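Local coordinates for protein esterase (Xanthomonas oryzae pv. oryzae, PDB 3H2G) that acts as an esterase that degrades rice cell walls and is linked to the virulence of the bacterium, at residues P204-Y209 against S334-V339; P327-G332 against A360-G365. All blocks are in the same frame, centred on the assembly; numbering follows the deposited sequence.

Contact 1 (P204-Y209 against S334-V339); sequences PISGPY and SNDATV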
loop_
_atom_site.group_PDB
_atom_site.type_symbol
_atom_site.label_atom_id
_atom_site.label_comp_id
_atom_site.label_asym_id
_atom_site.label_seq_id
_atom_site.Cartn_x
_atom_site.Cartn_y
_atom_site.Cartn_z
ATOM N N PRO A 204 0.588 6.544 7.201
ATOM C CA PRO A 204 1.238 5.492 6.406
ATOM C C PRO A 204 1.806 4.443 7.359
ATOM O O PRO A 204 2.368 4.789 8.401
ATOM C CB PRO A 204 2.349 6.243 5.670
ATOM C CG PRO A 204 1.829 7.650 5.590
ATOM C CD PRO A 204 1.214 7.853 6.951
ATOM N N ILE A 205 1.672 3.171 6.999
ATOM C CA ILE A 205 2.161 2.085 7.840
ATOM C C ILE A 205 3.242 1.230 7.173
ATOM O O ILE A 205 3.040 0.686 6.091
ATOM C CB ILE A 205 0.994 1.152 8.248
ATOM C CG1 ILE A 205 -0.077 1.954 8.991
ATOM C CG2 ILE A 205 1.510 0.005 9.115
ATOM C CD1 ILE A 205 -1.385 1.191 9.183
ATOM N N SER A 206 4.391 1.124 7.831
ATOM C CA SER A 206 5.504 0.310 7.343
ATOM C C SER A 206 5.815 0.464 5.855
ATOM O O SER A 206 6.065 -0.524 5.157
ATOM C CB SER A 206 5.226 -1.161 7.659
ATOM O OG SER A 206 4.929 -1.326 9.039
ATOM N N GLY A 207 5.816 1.704 5.374
ATOM C CA GLY A 207 6.102 1.951 3.972
ATOM C C GLY A 207 7.556 2.301 3.691
ATOM O O GLY A 207 8.231 2.888 4.537
ATOM N N PRO A 208 8.071 1.947 2.503
ATOM C CA PRO A 208 9.458 2.237 2.128
ATOM C C PRO A 208 9.586 3.639 1.525
ATOM O O PRO A 208 9.870 3.782 0.340
ATOM C CB PRO A 208 9.764 1.139 1.117
ATOM C CG PRO A 208 8.457 1.005 0.402
ATOM C CD PRO A 208 7.446 1.030 1.531
ATOM N N TYR A 209 9.372 4.666 2.349
ATOM C CA TYR A 209 9.435 6.059 1.899
ATOM C C TYR A 209 10.796 6.404 1.298
ATOM O O TYR A 209 10.882 7.156 0.323
ATOM C CB TYR A 209 9.113 6.996 3.069
ATOM C CG TYR A 209 8.016 6.453 3.961
ATOM C CD1 TYR A 209 6.763 6.130 3.440
ATOM C CD2 TYR A 209 8.259 6.180 5.306
ATOM C CE1 TYR A 209 5.784 5.536 4.232
ATOM C CE2 TYR A 209 7.288 5.586 6.110
ATOM C CZ TYR A 209 6.056 5.261 5.565
ATOM O OH TYR A 209 5.119 4.614 6.336
ATOM N N SER A 334 10.352 -1.678 14.962
ATOM C CA SER A 334 11.803 -1.796 14.889
ATOM C C SER A 334 12.230 -3.266 14.775
ATOM O O SER A 334 13.422 -3.571 14.719
ATOM C CB SER A 334 12.457 -1.128 16.105
ATOM O OG SER A 334 11.829 -1.515 17.312
ATOM N N ASN A 335 11.254 -4.172 14.737
ATOM C CA ASN A 335 11.538 -5.605 14.583
ATOM C C ASN A 335 11.455 -5.943 13.089
ATOM O O ASN A 335 11.911 -7.002 12.656
ATOM C CB ASN A 335 10.492 -6.470 15.303
ATOM C CG ASN A 335 10.537 -6.338 16.814
ATOM O OD1 ASN A 335 9.506 -6.121 17.450
ATOM N ND2 ASN A 335 11.718 -6.493 17.398
ATOM N N ASP A 336 10.862 -5.032 12.321
ATOM C CA ASP A 336 10.643 -5.194 10.879
ATOM C C ASP A 336 11.907 -5.218 10.013
ATOM O O ASP A 336 12.565 -4.194 9.836
ATOM C CB ASP A 336 9.722 -4.073 10.387
ATOM C CG ASP A 336 9.105 -4.363 9.029
ATOM O OD1 ASP A 336 9.665 -5.171 8.257
ATOM O OD2 ASP A 336 8.055 -3.759 8.729
ATOM N N ALA A 337 12.228 -6.386 9.460
ATOM C CA ALA A 337 13.406 -6.535 8.611
ATOM C C ALA A 337 13.069 -6.432 7.120
ATOM O O ALA A 337 13.969 -6.361 6.282
ATOM C CB ALA A 337 14.096 -7.873 8.900
ATOM N N THR A 338 11.782 -6.428 6.785
ATOM C CA THR A 338 11.378 -6.316 5.384
ATOM C C THR A 338 11.399 -4.843 4.977
ATOM O O THR A 338 11.909 -4.485 3.912
ATOM C CB THR A 338 9.972 -6.916 5.156
ATOM O OG1 THR A 338 10.004 -8.324 5.438
ATOM C CG2 THR A 338 9.533 -6.712 3.710
ATOM N N VAL A 339 10.847 -3.993 5.835
ATOM C CA VAL A 339 10.838 -2.553 5.602
ATOM C C VAL A 339 11.314 -1.904 6.902
ATOM O O VAL A 339 10.509 -1.598 7.786
ATOM C CB VAL A 339 9.420 -2.032 5.254
ATOM C CG1 VAL A 339 9.452 -0.517 5.072
ATOM C CG2 VAL A 339 8.919 -2.701 3.977
HETATM O O HOH W 1 7.424 -1.460 10.103
#
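V339 packs its side chain against the backbone of S206 and G207, where the inverse gamma turn centred on P208 begins. Its CB lies 3.7 Å from S206 O. From there CG1, anti to the backbone N (chi1 178°), makes the closest approaches, 3.4 Å from S206 O and 3.7 Å from G207 O, and also meets P208 CB at 4.3 Å. CG2 keeps beside the backbone N, also near S206 O and no closer than CB. Hydrocarbon thus covers S206 O from three atoms, and this buried carbonyl finds no polar partner in the model. The loop 334-339 follows a strand of an alpha/beta-hydrolase-type sheet and holds D336, consistent with the acid of a Ser-His-Asp triad with S176 and H377. D336 OD2 bonds H377 ND1 and also accepts from a water at 2.8 Å; that water lies 2.7 Å from S206 OG, which bonds T380 OG1 too. The carboxylate is braced by its other oxygen: D336 OD1 takes the N-H of T338, an Asx turn, nearly along the C-O axis, and the N-H of V339 at 2.9 Å from above the carboxylate plane, almost straight (N-H...O 176°).

Contact 2 (P327-G332 against A360-G365); sequences PTLLCG and ALVDTG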
loop_
_atom_site.group_PDB
_atom_site.type_symbol
_atom_site.label_atom_id
_atom_site.label_comp_id
_atom_site.label_asym_id
_atom_site.label_seq_id
_atom_site.Cartn_x
_atom_site.Cartn_y
_atom_site.Cartn_z
ATOM N N PRO A 327 -1.530 16.617 9.413
ATOM C CA PRO A 327 -1.025 15.925 10.602
ATOM C C PRO A 327 -0.772 14.484 10.158
ATOM O O PRO A 327 -1.672 13.820 9.640
ATOM C CB PRO A 327 -2.184 16.043 11.580
ATOM C CG PRO A 327 -2.726 17.408 11.263
ATOM C CD PRO A 327 -2.732 17.407 9.735
ATOM N N THR A 328 0.451 14.010 10.351
ATOM C CA THR A 328 0.812 12.673 9.904
ATOM C C THR A 328 1.462 11.832 10.990
ATOM O O THR A 328 2.212 12.342 11.820
ATOM C CB THR A 328 1.781 12.772 8.705
ATOM O OG1 THR A 328 1.210 13.628 7.709
ATOM C CG2 THR A 328 2.042 11.401 8.092
ATOM N N LEU A 329 1.162 10.538 10.977
ATOM C CA LEU A 329 1.730 9.612 11.943
ATOM C C LEU A 329 2.248 8.379 11.215
ATOM O O LEU A 329 1.472 7.584 10.687
ATOM C CB LEU A 329 0.682 9.194 12.981
ATOM C CG LEU A 329 1.171 8.215 14.059
ATOM C CD1 LEU A 329 2.401 8.789 14.764
ATOM C CD2 LEU A 329 0.051 7.958 15.058
ATOM N N LEU A 330 3.567 8.239 11.171
ATOM C CA LEU A 330 4.181 7.092 10.517
ATOM C C LEU A 330 4.287 5.979 11.549
ATOM O O LEU A 330 4.828 6.182 12.633
ATOM C CB LEU A 330 5.570 7.467 9.995
ATOM C CG LEU A 330 5.642 8.686 9.069
ATOM C CD1 LEU A 330 7.076 8.887 8.609
ATOM C CD2 LEU A 330 4.724 8.488 7.872
ATOM N N CYS A 331 3.759 4.808 11.221
ATOM C CA CYS A 331 3.801 3.687 12.149
ATOM C C CYS A 331 4.590 2.534 11.554
ATOM O O CYS A 331 4.598 2.324 10.341
ATOM C CB CYS A 331 2.379 3.230 12.484
ATOM S SG CYS A 331 2.221 1.992 13.818
ATOM N N GLY A 332 5.260 1.792 12.425
ATOM C CA GLY A 332 6.048 0.662 11.987
ATOM C C GLY A 332 6.598 -0.047 13.204
ATOM O O GLY A 332 6.213 0.265 14.330
ATOM N N ALA A 360 4.937 12.687 12.935
ATOM C CA ALA A 360 5.420 11.992 14.120
ATOM C C ALA A 360 5.618 10.517 13.790
ATOM O O ALA A 360 5.222 10.047 12.723
ATOM C CB ALA A 360 4.427 12.143 15.265
ATOM N N LEU A 361 6.222 9.788 14.718
ATOM C CA LEU A 361 6.485 8.373 14.526
ATOM C C LEU A 361 6.074 7.553 15.743
ATOM O O LEU A 361 6.184 8.009 16.880
ATOM C CB LEU A 361 7.978 8.164 14.263
ATOM C CG LEU A 361 8.518 6.733 14.293
ATOM C CD1 LEU A 361 7.911 5.931 13.154
ATOM C CD2 LEU A 361 10.035 6.758 14.181
ATOM N N VAL A 362 5.583 6.345 15.497
ATOM C CA VAL A 362 5.208 5.444 16.578
ATOM C C VAL A 362 5.764 4.069 16.217
ATOM O O VAL A 362 5.708 3.653 15.060
ATOM C CB VAL A 362 3.673 5.388 16.793
ATOM C CG1 VAL A 362 2.967 4.945 15.520
ATOM C CG2 VAL A 362 3.353 4.443 17.948
ATOM N N ASP A 363 6.318 3.386 17.215
ATOM C CA ASP A 363 6.942 2.075 17.044
ATOM C C ASP A 363 6.175 1.006 17.819
ATOM O O ASP A 363 5.995 1.119 19.031
ATOM C CB ASP A 363 8.395 2.167 17.544
ATOM C CG ASP A 363 9.178 0.874 17.370
ATOM O OD1 ASP A 363 8.621 -0.124 16.877
ATOM O OD2 ASP A 363 10.373 0.866 17.738
ATOM N N THR A 364 5.730 -0.034 17.118
ATOM C CA THR A 364 4.975 -1.112 17.752
ATOM C C THR A 364 5.826 -2.350 18.013
ATOM O O THR A 364 5.299 -3.410 18.353
ATOM C CB THR A 364 3.769 -1.528 16.891
ATOM O OG1 THR A 364 4.228 -2.024 15.627
ATOM C CG2 THR A 364 2.847 -0.337 16.663
ATOM N N GLY A 365 7.139 -2.207 17.852
ATOM C CA GLY A 365 8.044 -3.321 18.072
ATOM C C GLY A 365 8.134 -3.736 19.528
ATOM O O GLY A 365 7.750 -2.980 20.425
#
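G332 O, at the end of a flat peptide group, meets two consecutive residues, D363 and T364. T364 N points at it within the carbonyl plane at 2.8 Å, and D363 CA makes a CA-H...O contact with it at 3.3 Å. The D363 carboxylate is the other flat group: G365 N approaches D363 OD1 from above its plane, 45° out of it, at 2.7 Å, closing an Asx turn. Upstream, the peptide groups pair as parallel strands, with A360 N donating to T328 O, L330 N to A360 O, V362 N to L330 O and G332 N to V362 O. Helix 342-353 links strands 328-332 and 359-363 in a beta-alpha-beta crossover, and the two strands form the edge of the central sheet, 359-363 being its outermost strand on this side. L330 and L361 face that helix, both touching A344 and I348. L361 CD1 bends in over the neighbouring strand, 3.1 Å from L330 O, a tight approach of methyl to carbonyl. On the other face L329, C331 and V362 touch helix 376-396, with A360 on the same face. V362 CG1 stands between its backbone N and carbonyl carbon (chi1 58°), which brings it 3.5 Å from C331 SG, and L329 CD1 meets the same methyl, V362 CG1, at 4.0 Å as the two side chains cross obliquely. L329 CD1 also reaches A360 CB. T364 CG2 adds a second apolar neighbour to the sulfur, 3.7 Å from C331 SG, beside the disulfide that joins C331 to C384 of helix 376-396.

In the fold
From the N terminus, 204-209 comes first, at the end of strand 198-205. A long stretch with several helices follows, and contact 1 closes a loop of 124 residues, strand 328-332 included, by bringing 334-339 back to 204-209. Contact 2 closes a shorter loop of 27 residues around helix 342-353. The segments alternate along the chain (204-209, 327-332, 334-339, 360-365), so the two loops cross. Their centres lie about 10 Å apart and they touch directly: a probable hydrogen bond joins S206 N to C331 O, and another S334 OG to D363 OD2. Together they connect three neighbouring strands of the sheet with the loop carrying the presumed triad acid.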